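Long-range contacts in secreted protein ESXB (Bacillus anthracis, PDB 4J10), which is of unknown function in detail but, as a secreted WXG100 (EsxAB-clan) protein, is probably a substrate of a type VII (ESX-like) secretion system: residues A[9-15]-A[85-89]; A[18-22]-A[72-76]; A[32-36]-A[58-62]. One frame throughout, in Å; residues are numbered along the deposited sequence. Where two conformers were deposited one is given.

Interaction 1. Residues A[9-15]-A[85-89]; sequences ITPEELE and KFRNT
Residues 9-15 run from an extended loop into the first turn of helix 11-41, and residues 85-89 lie near the C-terminal end of helix 48-90. The short axes of 11-15 and 85-89 are antiparallel (crossing angle -162°) and 10.3 Å apart, with Pro11 opposite Phe86 (CA to CA 6.2 Å). Thr10, extended and in the p rotamer, is the N-cap: its OG1 accepts from Glu13 N at 3.0 Å, and Pro11 follows as the first helical residue. Phe86, chi1 m, directs its ring toward Ile9 and Leu14, both m,t. Ile9 CG2 meets the ring edge at CE2 (3.7 Å), Leu14 CD1 lies 3.9 Å from the same Phe86 CE2, and Pro11 CG packs on Phe86 CB at 3.8 Å. Arg87 leaves its helix sideways with chi1 t, then bends at chi2 and chi3, both between wells, so that its guanidinium reaches back with one face under Pro11 CB (3.8 Å from NH2). At the edge of that group stands the carboxylate of Glu15 (m,t), a salt bridge whose modelled OE2 to Arg87 NH2 separation, 2.4 Å, is too short to be exact. Glu15 also pairs with Lys80. In this antiparallel WXG100 helical hairpin, Ile9, Pro11, Leu14 and Phe86 thus form an apolar seam where the chain's ends meet, with the less surely placed Glu15 and Arg87 charges at its partly exposed margin.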
# COMPACT_ATOMS: atom_id res chain seq x y z
N ILE A 9 -19.98 8.42 15.82
CA ILE A 9 -19.68 7.01 15.56
C ILE A 9 -20.94 6.16 15.73
O ILE A 9 -21.70 6.33 16.68
CB ILE A 9 -18.54 6.51 16.46
CG1 ILE A 9 -17.22 7.15 16.04
CG2 ILE A 9 -18.42 4.99 16.42
CD1 ILE A 9 -16.04 6.77 16.90
N THR A 10 -21.18 5.27 14.77
CA THR A 10 -22.28 4.31 14.80
C THR A 10 -21.70 3.01 14.25
O THR A 10 -20.63 3.02 13.66
CB THR A 10 -23.40 4.73 13.85
OG1 THR A 10 -22.89 4.71 12.51
CG2 THR A 10 -23.92 6.13 14.19
N PRO A 11 -22.41 1.88 14.41
CA PRO A 11 -21.91 0.65 13.78
C PRO A 11 -21.74 0.80 12.27
O PRO A 11 -20.79 0.27 11.70
CB PRO A 11 -23.02 -0.37 14.09
CG PRO A 11 -23.66 0.15 15.32
CD PRO A 11 -23.62 1.64 15.20
N GLU A 12 -22.65 1.52 11.63
CA GLU A 12 -22.56 1.76 10.19
C GLU A 12 -21.29 2.53 9.83
O GLU A 12 -20.65 2.24 8.82
CB GLU A 12 -23.81 2.49 9.70
CG GLU A 12 -25.09 1.66 9.82
CD GLU A 12 -25.78 1.80 11.17
OE1 GLU A 12 -25.21 2.41 12.10
OE2 GLU A 12 -26.92 1.30 11.31
N GLU A 13 -20.93 3.52 10.65
CA GLU A 13 -19.71 4.28 10.37
C GLU A 13 -18.47 3.39 10.52
O GLU A 13 -17.54 3.45 9.71
CB GLU A 13 -19.58 5.51 11.28
CG GLU A 13 -20.50 6.65 10.95
CD GLU A 13 -20.23 7.27 9.60
OE1 GLU A 13 -19.18 6.97 8.99
OE2 GLU A 13 -21.08 8.06 9.15
N LEU A 14 -18.46 2.58 11.57
CA LEU A 14 -17.34 1.69 11.78
C LEU A 14 -17.22 0.67 10.65
O LEU A 14 -16.12 0.34 10.21
CB LEU A 14 -17.46 0.99 13.13
CG LEU A 14 -17.34 1.94 14.32
CD1 LEU A 14 -17.66 1.24 15.62
CD2 LEU A 14 -15.92 2.49 14.37
N GLU A 15 -18.37 0.18 10.18
CA GLU A 15 -18.36 -0.77 9.07
C GLU A 15 -17.92 -0.12 7.76
O GLU A 15 -17.23 -0.77 6.96
CB GLU A 15 -19.73 -1.45 8.94
CG GLU A 15 -19.99 -2.42 10.08
CD GLU A 15 -21.42 -2.90 10.16
OE1 GLU A 15 -22.33 -2.14 9.76
OE2 GLU A 15 -21.63 -4.04 10.65
N LYS A 85 -20.09 -5.07 18.67
CA LYS A 85 -20.32 -4.84 20.08
C LYS A 85 -21.35 -3.73 20.28
O LYS A 85 -22.25 -3.84 21.11
CB LYS A 85 -19.02 -4.49 20.79
CG LYS A 85 -19.17 -4.25 22.28
CD LYS A 85 -17.85 -3.82 22.90
CE LYS A 85 -17.61 -2.33 22.69
NZ LYS A 85 -16.16 -2.01 22.55
N PHE A 86 -21.23 -2.67 19.48
CA PHE A 86 -22.19 -1.58 19.54
C PHE A 86 -23.59 -2.05 19.19
O PHE A 86 -24.55 -1.69 19.87
CB PHE A 86 -21.78 -0.46 18.58
CG PHE A 86 -20.70 0.43 19.10
CD1 PHE A 86 -20.00 0.11 20.26
CD2 PHE A 86 -20.38 1.60 18.44
CE1 PHE A 86 -19.01 0.94 20.74
CE2 PHE A 86 -19.39 2.44 18.92
CZ PHE A 86 -18.70 2.11 20.07
N ARG A 87 -23.71 -2.85 18.15
CA ARG A 87 -25.01 -3.33 17.72
C ARG A 87 -25.66 -4.27 18.73
O ARG A 87 -26.88 -4.25 18.90
CB ARG A 87 -24.92 -4.04 16.37
CG ARG A 87 -26.28 -4.43 15.80
CD ARG A 87 -26.25 -4.37 14.30
NE ARG A 87 -24.87 -4.39 13.82
CZ ARG A 87 -24.43 -3.68 12.79
NH1 ARG A 87 -25.26 -2.90 12.12
NH2 ARG A 87 -23.17 -3.76 12.43
N ASN A 88 -24.85 -5.07 19.40
CA ASN A 88 -25.39 -6.09 20.30
C ASN A 88 -25.68 -5.57 21.69
O ASN A 88 -26.38 -6.22 22.46
CB ASN A 88 -24.43 -7.27 20.36
CG ASN A 88 -24.46 -8.11 19.10
OD1 ASN A 88 -25.53 -8.45 18.60
ND2 ASN A 88 -23.28 -8.46 18.59
N THR A 89 -25.15 -4.40 22.01
CA THR A 89 -25.39 -3.80 23.32
C THR A 89 -26.43 -2.68 23.28
O THR A 89 -26.88 -2.20 24.32
CB THR A 89 -24.08 -3.32 23.97
OG1 THR A 89 -23.39 -2.45 23.06
CG2 THR A 89 -23.18 -4.51 24.28

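Interaction 2. Residues A[18-22]-A[72-76]; sequences AGNFK and LEGIS
Phe21, its CA-to-CB bond directed at the opposite helix, lays one ring face against Ile75: CG2 of Ile75 stands 3.6 Å from the ring centroid and 6° off the normal, a CH-pi contact, while Ile75 CD1 lies 3.7 Å from Phe21 CE2. At the ring edge Leu72 CD2 comes within 3.8 Å of Phe21 CD2. The ring owes this pose to chi1 m and chi2 near 85°; Leu72 and Ile75 are both m,t. Residues 18-22 and 72-76 are wholly helical, their axes 8.0 Å apart and antiparallel, with a signed crossing angle of -161°. Ala18 faces Ser76 at 4.1 Å between CA atoms, and Lys22 faces Glu73 at 5.9 Å. This is the close-packed part of the helical hairpin characteristic of WXG100 proteins; here Leu35 of the second subunit, another copy of the protein, packs on Phe21 and Leu72. Small side chains at Ala18 and Ser76 are consistent with the close approach. Ser76, chi1 t, donates from OG to Ala18 O at 2.9 Å, although that carbonyl also accepts from Lys22 N within its own helix at 3.0 Å. Lys22, extended throughout, covers Ser76 OG with CB at 3.8 Å before its end leads away.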
# COMPACT_ATOMS: atom_id res chain seq x y z
N ALA A 18 -14.17 0.15 8.15
CA ALA A 18 -13.64 -1.21 8.03
C ALA A 18 -13.58 -1.63 6.56
O ALA A 18 -12.60 -2.22 6.11
CB ALA A 18 -14.49 -2.20 8.84
N GLY A 19 -14.61 -1.27 5.80
CA GLY A 19 -14.63 -1.59 4.38
C GLY A 19 -13.55 -0.87 3.60
O GLY A 19 -12.98 -1.42 2.67
N ASN A 20 -13.29 0.38 3.97
CA ASN A 20 -12.21 1.13 3.34
C ASN A 20 -10.87 0.44 3.52
O ASN A 20 -10.07 0.34 2.59
CB ASN A 20 -12.15 2.55 3.88
CG ASN A 20 -13.32 3.39 3.44
OD1 ASN A 20 -14.07 3.01 2.53
ND2 ASN A 20 -13.50 4.54 4.08
N PHE A 21 -10.63 -0.07 4.73
CA PHE A 21 -9.39 -0.79 5.01
C PHE A 21 -9.29 -2.10 4.24
O PHE A 21 -8.24 -2.41 3.68
CB PHE A 21 -9.19 -0.97 6.52
CG PHE A 21 -8.59 0.25 7.17
CD1 PHE A 21 -9.38 1.31 7.58
CD2 PHE A 21 -7.20 0.35 7.31
CE1 PHE A 21 -8.81 2.46 8.12
CE2 PHE A 21 -6.63 1.49 7.86
CZ PHE A 21 -7.43 2.54 8.28
N LYS A 22 -10.39 -2.84 4.18
CA LYS A 22 -10.44 -4.09 3.43
C LYS A 22 -10.24 -3.85 1.93
O LYS A 22 -9.47 -4.56 1.28
CB LYS A 22 -11.77 -4.82 3.71
CG LYS A 22 -11.82 -6.22 3.12
CD LYS A 22 -13.12 -6.93 3.46
CE LYS A 22 -13.09 -8.36 2.96
NZ LYS A 22 -14.47 -8.86 2.64
N LEU A 72 -3.61 -3.75 7.62
CA LEU A 72 -4.89 -3.17 7.19
C LEU A 72 -6.05 -4.10 7.50
O LEU A 72 -7.12 -3.66 7.95
CB LEU A 72 -4.89 -2.85 5.69
CG LEU A 72 -3.87 -1.86 5.15
CD1 LEU A 72 -4.28 -1.48 3.74
CD2 LEU A 72 -3.78 -0.62 6.03
N GLU A 73 -5.86 -5.39 7.26
CA GLU A 73 -6.92 -6.35 7.54
C GLU A 73 -7.22 -6.43 9.02
O GLU A 73 -8.37 -6.58 9.41
CB GLU A 73 -6.55 -7.72 6.95
CG GLU A 73 -6.57 -7.73 5.43
CD GLU A 73 -5.88 -8.93 4.88
OE1 GLU A 73 -4.73 -9.18 5.31
OE2 GLU A 73 -6.46 -9.63 4.03
N GLY A 74 -6.19 -6.30 9.85
CA GLY A 74 -6.37 -6.29 11.30
C GLY A 74 -7.18 -5.10 11.76
O GLY A 74 -8.04 -5.23 12.65
N ILE A 75 -6.91 -3.94 11.18
CA ILE A 75 -7.67 -2.74 11.50
C ILE A 75 -9.13 -2.93 11.11
O ILE A 75 -10.04 -2.60 11.87
CB ILE A 75 -7.07 -1.50 10.81
CG1 ILE A 75 -5.71 -1.19 11.45
CG2 ILE A 75 -8.02 -0.31 10.92
CD1 ILE A 75 -4.88 -0.17 10.67
N SER A 76 -9.35 -3.48 9.92
CA SER A 76 -10.71 -3.76 9.45
C SER A 76 -11.44 -4.68 10.42
O SER A 76 -12.58 -4.40 10.83
CB SER A 76 -10.66 -4.39 8.06
OG SER A 76 -11.96 -4.63 7.55

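Interaction 3. Residues A[32-36]-A[58-62]; sequences INRLE and FIQSK
Apolar packing centres on the Phe58 ring, which chi1 t and chi2 73° insert between the helices. Ile32, t,p, brings CD1 to 3.7 Å from Phe58 CZ, and Leu35, m,t, sets CB 3.7 Å from Phe58 CE1. Ile32 CD1 also touches the hydroxyl of Ser61, OG, at 3.8 Å. The same ring presses on backbone: Ile32 O lies at its edge, 3.6 Å from Phe58 CZ, and Glu36 N approaches Phe58 CZ to 3.4 Å. Charge pairing closes one flank. Glu36 (t,t) and Lys62, all-trans along its chain, reach across the groove, and Lys62 NZ donates to Glu36 OE2 at 2.7 Å in a hydrogen-bonded salt bridge. A hydrogen bond inside helix 48-90 ties Ser61 OG, chi1 p, to Phe58 O at 2.8 Å. Residues 32-36 and 58-62 are both helical and antiparallel at 171°, with axes 11.0 Å apart, leaving room for the aromatic ring; Ile32 lies opposite Lys62 (CA to CA 6.7 Å) and Glu36 opposite Phe58 (7.5 Å). The contact lies toward the turn that links helix 11-41 to helix 48-90 in the WXG100 hairpin, where helices of the second subunit pack alongside: its Tyr68 meets Ile32 and Leu35, and its Ile71 meets Ser61.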
# COMPACT_ATOMS: atom_id res chain seq x y z
N ILE A 32 0.75 -5.08 -6.11
CA ILE A 32 1.96 -5.89 -6.03
C ILE A 32 1.93 -6.98 -7.09
O ILE A 32 2.97 -7.32 -7.67
CB ILE A 32 2.21 -6.40 -4.58
CG1 ILE A 32 3.69 -6.76 -4.38
CG2 ILE A 32 1.27 -7.53 -4.23
CD1 ILE A 32 4.60 -5.56 -4.49
N ASN A 33 0.75 -7.51 -7.41
CA ASN A 33 0.59 -8.53 -8.46
C ASN A 33 0.96 -7.93 -9.83
O ASN A 33 1.61 -8.58 -10.59
CB ASN A 33 -0.84 -9.12 -8.59
CG ASN A 33 -1.29 -10.01 -7.42
OD1 ASN A 33 -2.45 -10.29 -7.31
ND2 ASN A 33 -0.42 -10.38 -6.59
N ARG A 34 0.52 -6.71 -10.12
CA ARG A 34 0.80 -6.04 -11.40
C ARG A 34 2.29 -5.75 -11.54
O ARG A 34 2.88 -6.00 -12.59
CB ARG A 34 0.03 -4.72 -11.51
CG ARG A 34 -1.47 -4.85 -11.70
CD ARG A 34 -2.07 -3.51 -12.15
NE ARG A 34 -1.79 -2.41 -11.23
CZ ARG A 34 -2.54 -2.10 -10.17
NH1 ARG A 34 -3.61 -2.83 -9.87
NH2 ARG A 34 -2.21 -1.08 -9.39
N LEU A 35 2.89 -5.23 -10.47
CA LEU A 35 4.31 -4.91 -10.50
C LEU A 35 5.17 -6.16 -10.64
O LEU A 35 6.18 -6.14 -11.34
CB LEU A 35 4.72 -4.11 -9.26
CG LEU A 35 4.08 -2.73 -9.13
CD1 LEU A 35 4.49 -2.16 -7.77
CD2 LEU A 35 4.46 -1.80 -10.27
N GLU A 36 4.77 -7.25 -10.00
CA GLU A 36 5.48 -8.51 -10.15
C GLU A 36 5.42 -8.98 -11.60
O GLU A 36 6.40 -9.49 -12.14
CB GLU A 36 4.91 -9.57 -9.22
CG GLU A 36 5.78 -10.80 -9.05
CD GLU A 36 5.39 -11.61 -7.82
OE1 GLU A 36 4.18 -11.87 -7.63
OE2 GLU A 36 6.29 -11.97 -7.03
N PHE A 58 12.71 -5.91 -5.97
CA PHE A 58 11.28 -6.13 -5.97
C PHE A 58 10.82 -7.01 -4.79
O PHE A 58 9.79 -6.72 -4.18
CB PHE A 58 10.75 -6.71 -7.28
CG PHE A 58 9.28 -6.96 -7.24
CD1 PHE A 58 8.39 -5.88 -7.29
CD2 PHE A 58 8.76 -8.24 -7.07
CE1 PHE A 58 7.02 -6.08 -7.20
CE2 PHE A 58 7.38 -8.44 -6.98
CZ PHE A 58 6.52 -7.35 -7.05
N ILE A 59 11.57 -8.06 -4.49
CA ILE A 59 11.25 -8.92 -3.36
C ILE A 59 11.23 -8.13 -2.05
O ILE A 59 10.39 -8.38 -1.19
CB ILE A 59 12.22 -10.12 -3.25
CG1 ILE A 59 11.97 -11.09 -4.40
CG2 ILE A 59 12.05 -10.83 -1.91
CD1 ILE A 59 10.57 -11.63 -4.46
N GLN A 60 12.14 -7.17 -1.91
CA GLN A 60 12.10 -6.28 -0.75
C GLN A 60 10.76 -5.55 -0.66
O GLN A 60 10.18 -5.45 0.43
CB GLN A 60 13.22 -5.25 -0.80
CG GLN A 60 14.57 -5.79 -0.40
CD GLN A 60 15.54 -4.67 -0.09
OE1 GLN A 60 15.81 -4.38 1.08
NE2 GLN A 60 16.05 -4.02 -1.12
N SER A 61 10.27 -5.03 -1.78
CA SER A 61 9.02 -4.28 -1.77
C SER A 61 7.85 -5.22 -1.44
O SER A 61 6.93 -4.86 -0.72
CB SER A 61 8.80 -3.54 -3.10
OG SER A 61 8.24 -4.37 -4.11
N LYS A 62 7.92 -6.45 -1.95
CA LYS A 62 6.87 -7.43 -1.73
C LYS A 62 6.81 -7.81 -0.25
O LYS A 62 5.73 -7.99 0.31
CB LYS A 62 7.09 -8.66 -2.63
CG LYS A 62 5.96 -9.69 -2.60
CD LYS A 62 6.22 -10.79 -3.61
CE LYS A 62 5.09 -11.80 -3.67
NZ LYS A 62 5.41 -12.88 -4.64

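All three contacts join helix 11-41 to helix 48-90, nested along the hairpin: interaction 3 lies inside the loop closed by interaction 2, itself within that closed by interaction 1. The centres of interactions 1 and 3 are 36 Å apart, on opposite sides of the chain's centre. Interaction 1, at the chain ends, is a surface contact, whereas interactions 2 and 3 are buried. Each places a phenylalanine between the helices, but spacing and polar chemistry differ: the wider ends pair charges, well defined for Glu36–Lys62 but less surely modelled for Glu15–Arg87, while interaction 2, nearest the centre, has its helices closest and uses a serine-to-carbonyl hydrogen bond. All three also touch the second subunit.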